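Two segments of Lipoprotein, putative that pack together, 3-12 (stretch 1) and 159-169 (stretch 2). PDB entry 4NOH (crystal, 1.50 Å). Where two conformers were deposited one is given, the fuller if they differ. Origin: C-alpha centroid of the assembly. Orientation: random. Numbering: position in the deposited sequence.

Stretch 1 3-12: ATGIVMYGDE
Stretch 2, residues 159-169: KVEEAHMVEVK

Residues 3-12 and 159-169, distant in sequence, form an antiparallel two-strand β pairing that buries 857 Å² and is reinforced by side-chain contacts on both faces. Strand 5-10 runs antiparallel to the strand that ends at Val 166, with an angle of 152° between their N-to-C directions and with extended backbone angles (phi/psi -127/125 at Ile 6, -151/154 at His 164).

Gly 5 and Val 166, Val 7 and His 164, and Tyr 9 and Glu 162 are the hydrogen-bonded pairs, with CA atoms 4.9-5.4 Å apart. Gly 5 N donates to Val 166 O (3.1 Å) and Val 166 N to Gly 5 O (2.9 Å); Val 7 N to His 164 O and His 164 N to Val 7 O both measure 2.9 Å. Tyr 9 N reaches Glu 162 O at 3.0 Å, whereas Tyr 9 O takes Glu 161 N at 2.9 Å and, weakly, Glu 162 N at 3.4 Å. The intervening pairs, Ile 6 with Met 165 and Met 8 with Ala 163, approach to 4.6 and 4.2 Å between CA atoms.

Their side chains share one face. Ile 6 (m, t) places CG1 3.9 Å from SE of selenomethionine Met 165 (m, m, m) and CG2 4.0 Å from Ala 163 CB, an apolar patch. On the face of Val 7 and Tyr 9, Val 7 CG2 (chi1 t) meets Val 166 CG1 (chi1 m) at 3.6 Å. Tyr 9 (m, chi2 83°) and His 164 (p, chi2 136°) lie rim to rim, planes 9° apart, so that Tyr 9 OH and His 164 NE2 hydrogen-bond at 2.7 Å.

Gly 5 leaves room for Val 168, whose CG1 lies 3.7 Å from Gly 5 CA; a CB there would clash with it. Gly 10 adopts phi/psi 162/-162, which calls for glycine. Waters bridge both ends: one accepts from Thr 4 N and Val 168 N (each 3.0 Å), another links Asp 11 N (2.9 Å) to Lys 159 O (2.8 Å).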

# COMPACT_ATOMS: atom_id res chain seq x y z
N ALA A 3 17.65 -0.01 -5.93
CA ALA A 3 16.25 0.53 -5.85
C ALA A 3 16.25 2.05 -6.00
O ALA A 3 17.14 2.74 -5.49
CB ALA A 3 15.60 0.11 -4.55
N THR A 4 15.29 2.57 -6.76
CA THR A 4 15.18 4.01 -6.98
C THR A 4 13.78 4.50 -6.63
O THR A 4 13.44 5.65 -6.84
CB THR A 4 15.50 4.37 -8.44
OG1 THR A 4 14.71 3.57 -9.31
CG2 THR A 4 16.97 4.11 -8.74
N GLY A 5 12.94 3.62 -6.09
CA GLY A 5 11.63 4.03 -5.68
C GLY A 5 11.51 4.21 -4.18
O GLY A 5 12.19 3.55 -3.40
N ILE A 6 10.62 5.10 -3.80
CA ILE A 6 10.23 5.25 -2.38
C ILE A 6 8.71 5.15 -2.30
O ILE A 6 7.98 5.87 -3.01
CB ILE A 6 10.70 6.56 -1.74
CG1 ILE A 6 12.23 6.70 -1.86
CG2 ILE A 6 10.27 6.59 -0.27
CD1 ILE A 6 12.84 7.99 -1.31
N VAL A 7 8.23 4.25 -1.46
CA VAL A 7 6.81 4.16 -1.13
C VAL A 7 6.64 4.89 0.20
O VAL A 7 7.41 4.65 1.13
CB VAL A 7 6.30 2.71 -1.02
CG1 VAL A 7 4.88 2.67 -0.44
CG2 VAL A 7 6.33 2.03 -2.38
N MSE A 8 5.66 5.76 0.27
CA MSE A 8 5.39 6.55 1.46
C MSE A 8 3.93 6.46 1.80
O MSE A 8 3.07 6.25 0.93
CB MSE A 8 5.83 8.01 1.26
CG MSE A 8 5.23 8.66 0.04
SE MSE A 8 6.19 10.34 -0.42
CE MSE A 8 7.61 9.48 -1.46
N TYR A 9 3.61 6.64 3.08
CA TYR A 9 2.28 6.49 3.58
C TYR A 9 1.96 7.62 4.50
O TYR A 9 2.78 8.00 5.31
CB TYR A 9 2.15 5.21 4.42
CG TYR A 9 2.64 3.94 3.78
CD1 TYR A 9 3.99 3.61 3.81
CD2 TYR A 9 1.75 3.04 3.20
CE1 TYR A 9 4.44 2.42 3.28
CE2 TYR A 9 2.19 1.83 2.64
CZ TYR A 9 3.55 1.54 2.68
OH TYR A 9 3.99 0.37 2.09
N GLY A 10 0.74 8.12 4.41
CA GLY A 10 0.37 9.21 5.35
C GLY A 10 -0.82 9.95 4.87
O GLY A 10 -1.63 9.46 4.07
N ASP A 11 -1.01 11.13 5.42
CA ASP A 11 -2.09 11.97 4.92
C ASP A 11 -1.74 12.45 3.54
O ASP A 11 -0.58 12.70 3.25
CB ASP A 11 -2.29 13.21 5.83
CG ASP A 11 -3.20 12.95 6.99
OD1 ASP A 11 -3.60 11.77 7.25
OD2 ASP A 11 -3.57 13.99 7.60
N GLU A 12 -2.75 12.63 2.70
CA GLU A 12 -2.53 13.15 1.36
C GLU A 12 -1.65 14.39 1.37
O GLU A 12 -0.76 14.51 0.55
CB GLU A 12 -3.85 13.44 0.62
CG GLU A 12 -3.60 13.91 -0.83
CD GLU A 12 -4.86 14.16 -1.66
OE1 GLU A 12 -5.97 13.92 -1.16
OE2 GLU A 12 -4.73 14.60 -2.84
N LYS A 159 6.41 14.75 7.54
CA LYS A 159 5.37 14.90 6.52
C LYS A 159 4.65 13.59 6.27
O LYS A 159 3.41 13.56 6.16
CB LYS A 159 5.96 15.47 5.23
CG LYS A 159 6.51 16.88 5.40
CD LYS A 159 7.16 17.41 4.13
CE LYS A 159 7.76 18.78 4.33
NZ LYS A 159 8.54 19.15 3.12
N VAL A 160 5.41 12.50 6.19
CA VAL A 160 4.79 11.20 6.01
C VAL A 160 5.04 10.34 7.24
O VAL A 160 6.01 10.55 7.98
CB VAL A 160 5.26 10.47 4.76
CG1 VAL A 160 4.91 11.30 3.54
CG2 VAL A 160 6.74 10.16 4.81
N GLU A 161 4.12 9.39 7.44
CA GLU A 161 4.11 8.47 8.60
C GLU A 161 5.09 7.30 8.48
O GLU A 161 5.58 6.77 9.49
CB GLU A 161 2.68 7.95 8.81
CG GLU A 161 1.68 9.08 9.10
CD GLU A 161 0.24 8.66 9.27
OE1 GLU A 161 -0.04 7.47 9.55
OE2 GLU A 161 -0.63 9.55 9.16
N GLU A 162 5.38 6.90 7.23
CA GLU A 162 6.26 5.78 6.97
C GLU A 162 6.73 5.86 5.53
O GLU A 162 6.09 6.46 4.68
CB GLU A 162 5.48 4.48 7.21
CG GLU A 162 6.28 3.19 7.03
CD GLU A 162 7.52 3.12 7.91
OE1 GLU A 162 7.51 2.36 8.90
OE2 GLU A 162 8.51 3.84 7.64
N ALA A 163 7.91 5.30 5.28
CA ALA A 163 8.49 5.28 3.95
C ALA A 163 9.50 4.16 3.86
O ALA A 163 10.13 3.81 4.84
CB ALA A 163 9.13 6.62 3.61
N HIS A 164 9.63 3.59 2.66
CA HIS A 164 10.61 2.54 2.43
C HIS A 164 11.07 2.54 0.99
O HIS A 164 10.34 2.98 0.08
CB HIS A 164 10.12 1.14 2.90
CG HIS A 164 8.81 0.68 2.34
ND1 HIS A 164 8.62 -0.60 1.88
CD2 HIS A 164 7.59 1.28 2.27
CE1 HIS A 164 7.35 -0.77 1.52
NE2 HIS A 164 6.70 0.35 1.78
N MSE A 165 12.28 2.02 0.78
CA MSE A 165 12.86 1.91 -0.54
C MSE A 165 12.30 0.69 -1.21
O MSE A 165 12.21 -0.40 -0.61
CB MSE A 165 14.37 1.69 -0.46
CG MSE A 165 15.07 2.88 0.20
SE MSE A 165 15.22 4.43 -1.00
CE MSE A 165 15.72 3.65 -2.74
N VAL A 166 12.01 0.83 -2.50
CA VAL A 166 11.46 -0.25 -3.25
C VAL A 166 12.03 -0.32 -4.65
O VAL A 166 12.46 0.68 -5.20
CB VAL A 166 9.91 -0.14 -3.36
CG1 VAL A 166 9.26 -0.01 -1.98
CG2 VAL A 166 9.48 1.04 -4.25
N GLU A 167 12.04 -1.52 -5.23
CA GLU A 167 12.46 -1.69 -6.62
C GLU A 167 11.24 -1.42 -7.49
O GLU A 167 10.16 -2.00 -7.28
CB GLU A 167 13.03 -3.09 -6.85
CG GLU A 167 14.31 -3.29 -6.06
CD GLU A 167 15.05 -4.56 -6.42
OE1 GLU A 167 14.44 -5.49 -7.00
OE2 GLU A 167 16.26 -4.63 -6.09
N VAL A 168 11.39 -0.53 -8.46
CA VAL A 168 10.27 -0.18 -9.31
C VAL A 168 10.18 -1.12 -10.51
O VAL A 168 11.13 -1.82 -10.84
CB VAL A 168 10.27 1.31 -9.68
CG1 VAL A 168 9.97 2.13 -8.43
CG2 VAL A 168 11.58 1.73 -10.29
N LYS A 169 9.00 -1.14 -11.12
CA LYS A 169 8.72 -2.02 -12.26
C LYS A 169 9.77 -1.94 -13.38
O LYS A 169 9.93 -2.89 -14.16
CB LYS A 169 7.35 -1.70 -12.84
CG LYS A 169 7.24 -0.28 -13.37
CD LYS A 169 5.88 0.00 -13.94
CE LYS A 169 5.78 1.46 -14.36
NZ LYS A 169 4.39 1.80 -14.72
OXT LYS A 169 10.47 -0.93 -13.55
O HOH W 1 14.12 0.57 -8.70
O HOH W 2 1.28 11.99 7.00